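Local coordinates for TerD domain-containing protein (Streptomyces avermitilis, PDB 2QNG) that is of unknown function but is a calcium-binding TerD-domain protein of the CAPAB/TerDEXZ family, at residues Gly29-Val33 with Thr101-Asn105; Arg113-Val119 with Phe189-Gly195; Asn134-Arg138 with Glu148-Gly152. One frame throughout, in Å; residues are numbered along the deposited sequence.

Interaction 1 of 3, residues Gly29-Val33 with Thr101-Asn105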
ATOM      1  N   GLY A  29     -12.013  -2.738  15.043  1.00 24.53           N
ATOM      2  CA  GLY A  29     -11.156  -3.054  16.192  1.00 22.54           C
ATOM      3  C   GLY A  29      -9.757  -3.521  15.797  1.00 20.71           C
ATOM      4  O   GLY A  29      -9.078  -4.228  16.553  1.00 21.99           O
ATOM      5  N   ILE A  30      -9.308  -3.085  14.629  1.00 18.46           N
ATOM      6  CA  ILE A  30      -8.026  -3.513  14.056  0.50 17.00           C
ATOM      7  C   ILE A  30      -6.868  -2.901  14.862  1.00 16.44           C
ATOM      8  O   ILE A  30      -6.854  -1.690  15.083  1.00 17.04           O
ATOM      9  CB  ILE A  30      -7.925  -3.083  12.558  0.50 16.97           C
ATOM     10  CG1 ILE A  30      -9.081  -3.657  11.712  0.50 17.18           C
ATOM     11  CG2 ILE A  30      -6.577  -3.474  11.968  0.50 16.58           C
ATOM     12  CD1 ILE A  30      -9.222  -5.193  11.753  0.50 18.32           C
ATOM     13  N   ARG A  31      -5.884  -3.716  15.261  1.00 14.29           N
ATOM     14  CA  ARG A  31      -4.745  -3.216  16.051  1.00 14.43           C
ATOM     15  C   ARG A  31      -3.405  -3.189  15.288  1.00 13.51           C
ATOM     16  O   ARG A  31      -2.566  -2.321  15.516  1.00 13.23           O
ATOM     17  CB  ARG A  31      -4.543  -4.049  17.332  1.00 14.52           C
ATOM     18  CG  ARG A  31      -5.753  -4.243  18.241  1.00 18.37           C
ATOM     19  CD  ARG A  31      -5.909  -3.117  19.184  1.00 17.44           C
ATOM     20  NE  ARG A  31      -7.093  -3.274  20.034  1.00 16.27           N
ATOM     21  CZ  ARG A  31      -7.117  -3.905  21.207  1.00 15.23           C
ATOM     22  NH1 ARG A  31      -6.019  -4.458  21.716  1.00 16.58           N
ATOM     23  NH2 ARG A  31      -8.253  -3.965  21.877  1.00 16.02           N
ATOM     24  N   LYS A  32      -3.187  -4.169  14.422  1.00 13.12           N
ATOM     25  CA  LYS A  32      -1.921  -4.307  13.705  1.00 13.27           C
ATOM     26  C   LYS A  32      -2.230  -5.013  12.407  1.00 13.00           C
ATOM     27  O   LYS A  32      -2.939  -6.029  12.401  1.00 15.38           O
ATOM     28  CB  LYS A  32      -0.951  -5.157  14.510  1.00 14.83           C
ATOM     29  CG  LYS A  32       0.430  -5.275  13.909  1.00 15.57           C
ATOM     30  CD  LYS A  32       1.364  -5.980  14.860  1.00 19.63           C
ATOM     31  CE  LYS A  32       2.671  -6.307  14.185  1.00 22.28           C
ATOM     32  NZ  LYS A  32       3.577  -7.074  15.080  1.00 26.41           N
ATOM     33  N   VAL A  33      -1.671  -4.494  11.317  1.00 10.13           N
ATOM     34  CA  VAL A  33      -1.951  -4.993   9.964  1.00 10.57           C
ATOM     35  C   VAL A  33      -0.625  -5.315   9.287  1.00  9.62           C
ATOM     36  O   VAL A  33       0.365  -4.594   9.455  1.00  9.83           O
ATOM     37  CB  VAL A  33      -2.717  -3.916   9.118  1.00 12.50           C
ATOM     38  CG1 VAL A  33      -2.881  -4.272   7.638  1.00 14.50           C
ATOM     39  CG2 VAL A  33      -4.065  -3.659   9.739  1.00 15.76           C
ATOM     40  N   THR A 101       4.296  -3.479   7.712  1.00  7.60           N
ATOM     41  CA  THR A 101       3.552  -3.602   8.959  1.00  7.50           C
ATOM     42  C   THR A 101       3.030  -2.235   9.409  1.00  6.90           C
ATOM     43  O   THR A 101       3.765  -1.245   9.358  1.00  7.81           O
ATOM     44  CB  THR A 101       4.476  -4.164  10.030  1.00  8.36           C
ATOM     45  OG1 THR A 101       4.923  -5.464   9.614  1.00 11.16           O
ATOM     46  CG2 THR A 101       3.772  -4.310  11.384  1.00  9.99           C
ATOM     47  N   LEU A 102       1.750  -2.199   9.818  1.00  7.67           N
ATOM     48  CA  LEU A 102       1.149  -0.976  10.329  1.00  8.22           C
ATOM     49  C   LEU A 102       0.628  -1.232  11.729  1.00  8.05           C
ATOM     50  O   LEU A 102      -0.349  -1.940  11.904  1.00  7.72           O
ATOM     51  CB  LEU A 102       0.013  -0.517   9.405  1.00  8.73           C
ATOM     52  CG  LEU A 102       0.480  -0.346   7.936  1.00 10.60           C
ATOM     53  CD1 LEU A 102       0.173  -1.569   7.073  1.00 12.02           C
ATOM     54  CD2 LEU A 102      -0.177   0.870   7.348  1.00 12.08           C
ATOM     55  N   GLU A 103       1.330  -0.695  12.722  1.00  8.28           N
ATOM     56  CA  GLU A 103       0.935  -0.842  14.125  1.00  9.01           C
ATOM     57  C   GLU A 103      -0.083   0.235  14.444  1.00  8.54           C
ATOM     58  O   GLU A 103       0.204   1.221  15.162  1.00  9.79           O
ATOM     59  CB  GLU A 103       2.169  -0.835  15.056  1.00  9.09           C
ATOM     60  CG  GLU A 103       2.975  -2.130  14.811  1.00 10.90           C
ATOM     61  CD  GLU A 103       4.291  -2.307  15.568  1.00 12.99           C
ATOM     62  OE1 GLU A 103       4.693  -1.422  16.266  1.00 17.71           O
ATOM     63  OE2 GLU A 103       4.919  -3.370  15.402  1.00 16.98           O
ATOM     64  N   LEU A 104      -1.292   0.040  13.926  1.00  8.38           N
ATOM     65  CA  LEU A 104      -2.309   1.084  13.993  1.00  8.64           C
ATOM     66  C   LEU A 104      -2.658   1.469  15.426  1.00  9.01           C
ATOM     67  O   LEU A 104      -2.900   2.647  15.737  1.00  9.71           O
ATOM     68  CB  LEU A 104      -3.582   0.622  13.282  1.00  9.45           C
ATOM     69  CG  LEU A 104      -3.503   0.413  11.755  1.00 10.18           C
ATOM     70  CD1 LEU A 104      -4.814  -0.057  11.205  1.00 12.63           C
ATOM     71  CD2 LEU A 104      -3.053   1.673  11.031  1.00 12.76           C
ATOM     72  N   ASN A 105      -2.684   0.478  16.321  1.00  8.97           N
ATOM     73  CA  ASN A 105      -2.975   0.763  17.740  1.00  9.80           C
ATOM     74  C   ASN A 105      -2.045   1.825  18.323  1.00  9.75           C
ATOM     75  O   ASN A 105      -2.453   2.596  19.205  1.00 11.21           O
ATOM     76  CB  ASN A 105      -2.859  -0.546  18.544  1.00 10.73           C
ATOM     77  CG  ASN A 105      -3.143  -0.359  20.010  1.00 10.44           C
ATOM     78  OD1 ASN A 105      -4.213   0.072  20.375  1.00 10.60           O
ATOM     79  ND2 ASN A 105      -2.181  -0.716  20.853  1.00 11.51           N
TER

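Interaction 2 of 3, residues Arg113-Val119 with Phe189-Gly195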
ATOM      1  N   ARG A 113      -6.793   8.456   9.917  1.00 12.25           N
ATOM      2  CA  ARG A 113      -6.976   7.655   8.720  1.00 12.13           C
ATOM      3  C   ARG A 113      -5.632   7.271   8.148  1.00 11.78           C
ATOM      4  O   ARG A 113      -4.677   8.038   8.215  1.00 11.82           O
ATOM      5  CB  ARG A 113      -7.796   8.447   7.696  1.00 12.69           C
ATOM      6  CG  ARG A 113      -8.050   7.749   6.364  1.00 12.38           C
ATOM      7  CD  ARG A 113      -9.178   8.479   5.574  1.00 13.82           C
ATOM      8  NE  ARG A 113      -9.392   7.906   4.245  1.00 15.40           N
ATOM      9  CZ  ARG A 113      -8.860   8.393   3.125  1.00 15.62           C
ATOM     10  NH1 ARG A 113      -8.088   9.472   3.159  1.00 14.38           N
ATOM     11  NH2 ARG A 113      -9.131   7.803   1.964  1.00 18.08           N
ATOM     12  N   VAL A 114      -5.568   6.040   7.642  1.00 10.81           N
ATOM     13  CA  VAL A 114      -4.370   5.524   6.975  1.00 10.35           C
ATOM     14  C   VAL A 114      -4.822   4.890   5.673  1.00  9.53           C
ATOM     15  O   VAL A 114      -5.792   4.121   5.659  1.00 10.64           O
ATOM     16  CB  VAL A 114      -3.663   4.448   7.843  1.00 10.53           C
ATOM     17  CG1 VAL A 114      -2.419   3.872   7.109  1.00 12.22           C
ATOM     18  CG2 VAL A 114      -3.247   5.049   9.159  1.00 11.52           C
ATOM     19  N   VAL A 115      -4.108   5.203   4.589  1.00  9.51           N
ATOM     20  CA  VAL A 115      -4.369   4.600   3.292  1.00  9.60           C
ATOM     21  C   VAL A 115      -3.137   3.814   2.879  1.00  9.23           C
ATOM     22  O   VAL A 115      -2.017   4.282   3.041  1.00  9.13           O
ATOM     23  CB  VAL A 115      -4.708   5.666   2.209  1.00  9.17           C
ATOM     24  CG1 VAL A 115      -4.982   4.997   0.859  1.00 10.56           C
ATOM     25  CG2 VAL A 115      -5.962   6.443   2.649  1.00 10.23           C
ATOM     26  N   VAL A 116      -3.346   2.606   2.380  1.00 10.12           N
ATOM     27  CA  VAL A 116      -2.254   1.813   1.842  1.00 10.16           C
ATOM     28  C   VAL A 116      -2.412   1.634   0.338  1.00 10.13           C
ATOM     29  O   VAL A 116      -3.528   1.632  -0.174  1.00 10.39           O
ATOM     30  CB  VAL A 116      -2.142   0.427   2.538  1.00 11.20           C
ATOM     31  CG1 VAL A 116      -1.634   0.596   3.935  1.00 12.62           C
ATOM     32  CG2 VAL A 116      -3.477  -0.300   2.570  1.00 13.63           C
ATOM     33  N   GLY A 117      -1.291   1.519  -0.359  1.00  9.42           N
ATOM     34  CA  GLY A 117      -1.326   1.391  -1.816  1.00  9.34           C
ATOM     35  C   GLY A 117      -0.125   0.671  -2.348  1.00  8.17           C
ATOM     36  O   GLY A 117       0.827   0.375  -1.606  1.00  8.72           O
ATOM     37  N   VAL A 118      -0.182   0.403  -3.658  1.00  8.58           N
ATOM     38  CA  VAL A 118       0.876  -0.289  -4.353  1.00  8.75           C
ATOM     39  C   VAL A 118       1.121   0.492  -5.634  1.00  9.38           C
ATOM     40  O   VAL A 118       0.176   0.737  -6.400  1.00 10.04           O
ATOM     41  CB  VAL A 118       0.487  -1.748  -4.682  1.00  9.71           C
ATOM     42  CG1 VAL A 118       1.561  -2.449  -5.511  1.00 10.72           C
ATOM     43  CG2 VAL A 118       0.194  -2.529  -3.395  1.00 10.87           C
ATOM     44  N   VAL A 119       2.379   0.889  -5.856  1.00  9.01           N
ATOM     45  CA  VAL A 119       2.757   1.539  -7.104  1.00  9.31           C
ATOM     46  C   VAL A 119       3.624   0.625  -7.942  1.00  8.89           C
ATOM     47  O   VAL A 119       4.421  -0.143  -7.389  1.00  9.69           O
ATOM     48  CB  VAL A 119       3.514   2.866  -6.845  1.00 10.30           C
ATOM     49  CG1 VAL A 119       2.660   3.810  -6.049  1.00 12.99           C
ATOM     50  CG2 VAL A 119       4.862   2.642  -6.123  1.00 12.26           C
ATOM     51  N   PHE A 189       1.411   9.702  -7.072  1.00 11.25           N
ATOM     52  CA  PHE A 189       0.503   8.858  -6.315  1.00 10.97           C
ATOM     53  C   PHE A 189       0.626   9.124  -4.818  1.00 11.77           C
ATOM     54  O   PHE A 189      -0.391   9.237  -4.120  1.00 12.33           O
ATOM     55  CB  PHE A 189       0.800   7.392  -6.608  1.00 10.86           C
ATOM     56  CG  PHE A 189      -0.066   6.439  -5.845  1.00 10.45           C
ATOM     57  CD1 PHE A 189      -1.381   6.219  -6.219  1.00 10.71           C
ATOM     58  CD2 PHE A 189       0.443   5.747  -4.758  1.00 11.32           C
ATOM     59  CE1 PHE A 189      -2.175   5.324  -5.510  1.00  9.58           C
ATOM     60  CE2 PHE A 189      -0.344   4.827  -4.074  1.00 11.05           C
ATOM     61  CZ  PHE A 189      -1.632   4.604  -4.464  1.00 10.60           C
ATOM     62  N   ALA A 190       1.861   9.225  -4.322  1.00 12.05           N
ATOM     63  CA  ALA A 190       2.068   9.429  -2.889  1.00 13.39           C
ATOM     64  C   ALA A 190       1.419  10.702  -2.378  1.00 13.47           C
ATOM     65  O   ALA A 190       1.058  10.797  -1.206  1.00 15.39           O
ATOM     66  CB  ALA A 190       3.545   9.380  -2.516  1.00 13.89           C
ATOM     67  N   ARG A 191       1.251  11.689  -3.261  1.00 12.39           N
ATOM     68  CA  ARG A 191       0.676  12.966  -2.839  1.00 12.67           C
ATOM     69  C   ARG A 191      -0.838  12.961  -2.896  1.00 12.74           C
ATOM     70  O   ARG A 191      -1.486  13.740  -2.185  1.00 13.98           O
ATOM     71  CB  ARG A 191       1.185  14.132  -3.703  1.00 12.42           C
ATOM     72  CG  ARG A 191       2.692  14.285  -3.781  1.00 15.61           C
ATOM     73  CD  ARG A 191       3.392  14.339  -2.442  1.00 19.07           C
ATOM     74  NE  ARG A 191       2.861  15.341  -1.522  1.00 19.85           N
ATOM     75  CZ  ARG A 191       2.942  15.255  -0.190  1.00 19.89           C
ATOM     76  NH1 ARG A 191       3.560  14.219   0.375  1.00 22.44           N
ATOM     77  NH2 ARG A 191       2.430  16.218   0.567  1.00 19.31           N
ATOM     78  N   VAL A 192      -1.405  12.124  -3.772  1.00 11.55           N
ATOM     79  CA  VAL A 192      -2.851  12.172  -4.051  1.00 11.79           C
ATOM     80  C   VAL A 192      -3.625  10.967  -3.526  1.00 11.46           C
ATOM     81  O   VAL A 192      -4.860  10.934  -3.594  1.00 11.90           O
ATOM     82  CB  VAL A 192      -3.151  12.405  -5.562  1.00 11.87           C
ATOM     83  CG1 VAL A 192      -2.504  13.693  -6.035  1.00 12.84           C
ATOM     84  CG2 VAL A 192      -2.707  11.198  -6.421  1.00 12.06           C
HETATM   85  N   MSE A 193      -2.903   9.985  -2.973  1.00 11.00           N
HETATM   86  CA  MSE A 193      -3.546   8.723  -2.594  1.00 11.76           C
HETATM   87  C   MSE A 193      -4.593   8.825  -1.472  1.00 12.10           C
HETATM   88  O   MSE A 193      -5.340   7.869  -1.241  1.00 12.35           O
HETATM   89  CB  MSE A 193      -2.495   7.647  -2.219  1.00 11.13           C
HETATM   90  CG  MSE A 193      -1.655   8.031  -1.006  1.00 11.84           C
HETATM   91 SE   MSE A 193      -0.146   6.847  -0.705  1.00 16.12          SE
HETATM   92  CE  MSE A 193      -1.165   5.266  -0.210  1.00 11.42           C
ATOM     93  N   GLY A 194      -4.648   9.953  -0.777  1.00 12.30           N
ATOM     94  CA  GLY A 194      -5.651  10.153   0.257  1.00 13.50           C
ATOM     95  C   GLY A 194      -7.020  10.612  -0.206  1.00 14.34           C
ATOM     96  O   GLY A 194      -7.938  10.692   0.613  1.00 14.85           O
ATOM     97  N   GLY A 195      -7.178  10.892  -1.504  1.00 15.00           N
ATOM     98  CA  GLY A 195      -8.456  11.424  -2.007  1.00 17.99           C
ATOM     99  C   GLY A 195      -9.650  10.530  -1.709  1.00 19.79           C
ATOM    100  O   GLY A 195      -9.558   9.312  -1.811  1.00 19.97           O
TER
HETATM  101  O   HOH W   1      -7.955   7.361  -0.872  1.00 16.60           O

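Interaction 3 of 3, residues Asn134-Arg138 with Glu148-Gly152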
ATOM      1  N   ASN A 134       1.516 -12.192 -12.573  1.00 11.51           N
ATOM      2  CA  ASN A 134       0.944 -12.779 -11.376  1.00 11.56           C
ATOM      3  C   ASN A 134       1.065 -11.946 -10.111  1.00 10.94           C
ATOM      4  O   ASN A 134       1.561 -12.444  -9.091  1.00 11.32           O
ATOM      5  CB  ASN A 134       1.532 -14.170 -11.153  1.00 12.17           C
ATOM      6  CG  ASN A 134       1.281 -15.064 -12.317  1.00 14.93           C
ATOM      7  OD1 ASN A 134       0.162 -15.107 -12.824  1.00 17.62           O
ATOM      8  ND2 ASN A 134       2.324 -15.740 -12.797  1.00 17.33           N
ATOM      9  N   PRO A 135       0.581 -10.691 -10.149  1.00 10.88           N
ATOM     10  CA  PRO A 135       0.614  -9.862  -8.938  1.00 10.55           C
ATOM     11  C   PRO A 135      -0.423 -10.333  -7.932  1.00 10.67           C
ATOM     12  O   PRO A 135      -1.489 -10.855  -8.300  1.00 12.00           O
ATOM     13  CB  PRO A 135       0.211  -8.474  -9.454  1.00 11.00           C
ATOM     14  CG  PRO A 135      -0.713  -8.770 -10.630  1.00 11.00           C
ATOM     15  CD  PRO A 135      -0.042  -9.972 -11.281  1.00 11.06           C
ATOM     16  N   GLY A 136      -0.121 -10.137  -6.666  1.00  9.74           N
ATOM     17  CA  GLY A 136      -1.065 -10.527  -5.619  1.00  9.63           C
ATOM     18  C   GLY A 136      -0.809  -9.717  -4.384  1.00  8.86           C
ATOM     19  O   GLY A 136       0.327  -9.263  -4.148  1.00  9.26           O
ATOM     20  N   LEU A 137      -1.859  -9.566  -3.583  1.00  8.45           N
ATOM     21  CA  LEU A 137      -1.708  -8.938  -2.280  1.00  9.14           C
ATOM     22  C   LEU A 137      -2.489  -9.704  -1.231  1.00  9.10           C
ATOM     23  O   LEU A 137      -3.509 -10.324  -1.535  1.00  9.46           O
ATOM     24  CB  LEU A 137      -2.152  -7.461  -2.323  1.00 10.90           C
ATOM     25  CG  LEU A 137      -3.636  -7.154  -2.437  1.00 11.07           C
ATOM     26  CD1 LEU A 137      -4.317  -7.093  -1.049  1.00 12.35           C
ATOM     27  CD2 LEU A 137      -3.822  -5.838  -3.155  1.00 13.75           C
ATOM     28  N   ARG A 138      -2.043  -9.580   0.013  1.00  8.83           N
ATOM     29  CA  ARG A 138      -2.766 -10.107   1.169  1.00  9.97           C
ATOM     30  C   ARG A 138      -2.625  -9.120   2.306  1.00 10.09           C
ATOM     31  O   ARG A 138      -1.534  -8.647   2.581  1.00 11.02           O
ATOM     32  CB  ARG A 138      -2.185 -11.465   1.612  1.00 10.43           C
ATOM     33  CG  ARG A 138      -2.946 -12.136   2.764  1.00 11.69           C
ATOM     34  CD  ARG A 138      -2.188 -13.377   3.263  1.00 13.39           C
ATOM     35  NE  ARG A 138      -0.894 -13.028   3.869  1.00 16.24           N
ATOM     36  CZ  ARG A 138      -0.025 -13.938   4.319  1.00 17.36           C
ATOM     37  NH1 ARG A 138      -0.325 -15.220   4.214  1.00 18.43           N
ATOM     38  NH2 ARG A 138       1.126 -13.568   4.862  1.00 20.65           N
ATOM     39  N   GLU A 148      -7.584 -10.214   0.103  1.00 11.21           N
ATOM     40  CA  GLU A 148      -6.643 -10.736  -0.871  1.00 11.80           C
ATOM     41  C   GLU A 148      -7.103 -10.255  -2.230  1.00 11.91           C
ATOM     42  O   GLU A 148      -8.311 -10.158  -2.492  1.00 13.15           O
ATOM     43  CB  GLU A 148      -6.646 -12.261  -0.875  1.00 12.66           C
ATOM     44  CG  GLU A 148      -6.050 -12.889   0.379  1.00 15.15           C
ATOM     45  CD  GLU A 148      -6.463 -14.329   0.551  1.00 19.78           C
ATOM     46  OE1 GLU A 148      -7.681 -14.626   0.592  1.00 23.64           O
ATOM     47  OE2 GLU A 148      -5.558 -15.153   0.678  1.00 21.73           O
ATOM     48  N   ASP A 149      -6.161  -9.991  -3.124  1.00 10.05           N
ATOM     49  CA  ASP A 149      -6.561  -9.513  -4.451  1.00 10.84           C
ATOM     50  C   ASP A 149      -5.472  -9.833  -5.461  1.00 10.11           C
ATOM     51  O   ASP A 149      -4.302  -9.948  -5.099  1.00 10.28           O
ATOM     52  CB  ASP A 149      -6.811  -8.007  -4.388  1.00 12.11           C
ATOM     53  CG  ASP A 149      -7.786  -7.538  -5.451  1.00 14.23           C
ATOM     54  OD1 ASP A 149      -9.017  -7.616  -5.213  1.00 19.93           O
ATOM     55  OD2 ASP A 149      -7.326  -7.080  -6.508  1.00 15.77           O
ATOM     56  N   ASP A 150      -5.866  -9.930  -6.730  1.00 10.79           N
ATOM     57  CA  ASP A 150      -4.921 -10.148  -7.815  1.00 10.22           C
ATOM     58  C   ASP A 150      -4.811  -8.923  -8.740  1.00 10.49           C
ATOM     59  O   ASP A 150      -4.251  -9.030  -9.832  1.00 10.99           O
ATOM     60  CB  ASP A 150      -5.291 -11.389  -8.629  1.00 12.01           C
ATOM     61  CG  ASP A 150      -6.655 -11.275  -9.293  1.00 14.14           C
ATOM     62  OD1 ASP A 150      -7.329 -10.222  -9.170  1.00 14.36           O
ATOM     63  OD2 ASP A 150      -7.049 -12.264  -9.968  1.00 18.78           O
ATOM     64  N   PHE A 151      -5.352  -7.775  -8.306  1.00  9.74           N
ATOM     65  CA  PHE A 151      -5.321  -6.519  -9.083  1.00 10.16           C
ATOM     66  C   PHE A 151      -6.133  -6.617 -10.385  1.00 10.22           C
ATOM     67  O   PHE A 151      -6.014  -5.777 -11.263  1.00 11.08           O
ATOM     68  CB  PHE A 151      -3.882  -6.101  -9.375  1.00 11.03           C
ATOM     69  CG  PHE A 151      -3.086  -5.810  -8.145  1.00 10.16           C
ATOM     70  CD1 PHE A 151      -3.112  -4.535  -7.564  1.00 10.76           C
ATOM     71  CD2 PHE A 151      -2.290  -6.804  -7.559  1.00 10.24           C
ATOM     72  CE1 PHE A 151      -2.349  -4.248  -6.428  1.00 11.79           C
ATOM     73  CE2 PHE A 151      -1.533  -6.522  -6.417  1.00 11.30           C
ATOM     74  CZ  PHE A 151      -1.564  -5.246  -5.865  1.00 10.97           C
ATOM     75  N   GLY A 152      -7.001  -7.621 -10.458  1.00 10.36           N
ATOM     76  CA  GLY A 152      -7.766  -7.873 -11.705  1.00 10.73           C
ATOM     77  C   GLY A 152      -8.801  -6.790 -12.008  1.00 11.86           C
ATOM     78  O   GLY A 152      -9.335  -6.730 -13.138  1.00 12.25           O
TER

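Interaction 1 of 3, residues Gly29-Val33 with Thr101-Asn105
With chi1 near 180° (-175°) and every later torsion extended, Lys32 runs its amine out alongside Glu103, whose CG swings anti to its own carbonyl carbon; the two chains lie side by side and point the same way where an antiparallel strand pairing of the TerD beta-sandwich begins. The aliphatic part of the lysine does the closer touching: Lys32 CE packs on the methyl group Thr101 CG2 at 3.6 Å. Across the contact the amine reaches Glu103 through a long salt bridge, Lys32 NZ to Glu103 OE2 at 4.0 Å. The carboxylate is held more firmly elsewhere, OE2 by a hydrogen bond with Tyr83 and OE1 by a salt bridge with Arg106.

Behind these chains, Val33 and Leu102 form an antiparallel hydrogen-bonded pair. Leu102 N reaches Val33 O at 2.8 Å in the carbonyl plane, and Val33 N returns a bond to Leu102 O at 2.9 Å. Glu103 then centres an inverse gamma turn, and the chain passes into a 3-10 segment, which remains tied to the loop by a nearly straight bond from Asn105 N to Arg31 O at 2.9 Å. On the buried side Leu104 CD1 meets Val33 CG2 at 4.0 Å, and both residues also pack on Phe165 of strand 159-167 in the facing sheet. At the exposed end Arg31 CD lies 3.8 Å from Asn105 OD1, with the guanidinium and amide planes 31° apart.

Interaction 2 of 3, residues Arg113-Val119 with Phe189-Gly195
Arg113 supplies the polar half of this contact, reaching from strand 111-120 to the type I beta turn Val192-Gly195 at the C-terminal side of the helix. Its side chain is extended from CG to NE, which carries the guanidinium up to the turn; there Arg113 NH1 donates to Gly194 O at 2.8 Å, on a lone pair in the carbonyl plane, and NH2 adds a weak bond to the same oxygen. One water accepts from Arg113 NH2 and donates to Met193 O and Gly195 O. Replacing Arg113 by an alanine would probably leave Gly194 O without its charged donor and Glu164, the salt-bridge partner of NE, without its mate. Val115 CG2 sits 3.4 Å above the guanidinium plane of Arg113, over its centre.

Met193, a selenomethionine, bends at chi3 (-68°) and brings its methyl CE 3.5 Å from the main-chain carbonyl Val115 O. The apolar contacts begin with the same methyl, Met193 CE lying 4.0 Å from Val115 CG1. A CB on Gly117 would collide with Phe189 CZ; the glycine lets the ring edge come in, Phe189 CZ to Gly117 CA at 4.2 Å. Beyond it Val119 CG1 packs against the CD2 side of the ring.

Helix and turn thus lie across one face of the sheet containing strand 111-120: Phe189 also packs on Val54 of strand 51-59 and Thr161 of strand 159-167, while Val116 and Val118 face strand 33-40 of the other sheet.

Interaction 3 of 3, residues Asn134-Arg138 with Glu148-Gly152
Glu148 lies beside Arg138 in the hairpin formed by strands 135-141 and 144-149, the latter an outermost strand of one sheet of the TerD beta-sandwich. The two residues are an antiparallel non-hydrogen-bonded pair, and their side chains run the same way, touching through the methylenes Glu148 CG and Arg138 CG at 4.0 Å. Their charged ends do not meet; the Arg138 chain bends at chi3 and takes NH2 to a salt bridge with Glu34.

Asp149 follows as the hydrogen-bonded partner of Leu137. Leu137 N gives its hydrogen to Asp149 O at 2.9 Å, nearly along the C=O axis, and Asp149 N answers to Leu137 O at 3.1 Å with the donor tilted from the carbonyl plane. Leu137 CG stands between its backbone N and carbonyl carbon (chi1 72°), which sets it 3.8 Å from Asp149 CB. The carboxylate of Asp149 turns along its own chain instead: Asp149 OD2 accepts from Phe151 N at 2.8 Å on the anti side, the donor tilted out of the carboxylate plane, closing an Asx turn just where the strand ends. At Asp150 the backbones are still in touch, with a CA-H...O contact to Pro135 O.

Phe151, at positive phi, turns its ring back against strand 135-141. Phe151 CD2 meets Pro135 CB at 3.6 Å, Phe151 CZ meets Leu137 CD2 at 3.6 Å, and Gly136 N lies at the ring edge, in its plane. The ring also stacks with Phe129 and, like Leu137, packs on Val162 of the facing sheet, so the loop after the hairpin is anchored in the interior of the sandwich. A second Asx turn finishes the segment: Gly152 N meets Asp150 OD1 at 2.9 Å, from above the carboxylate plane and 48° out of it.

Strand 111-120 connects the three sites. Its inward valines meet interaction 1 through Leu102 CD2 and Val116 CG1, 3.7 Å apart, and interaction 3 through Val118 CG2 and Phe151 CZ, 4.1 Å apart, while its other face carries interaction 2. Interactions 1 and 3 both reach the same sheet but do not touch; their nearest atoms are about 7 Å apart and their centres about 21 Å. The calcium sites lie toward the Val119 end of interaction 2 and the Pro135 end of interaction 3: the Val119 side chain is about 7 Å from a bound calcium ion and packs on the calcium ligand Asp52, whereas Pro135 is about 5 Å from the ligands Trp39 and Leu51, measured between side chains.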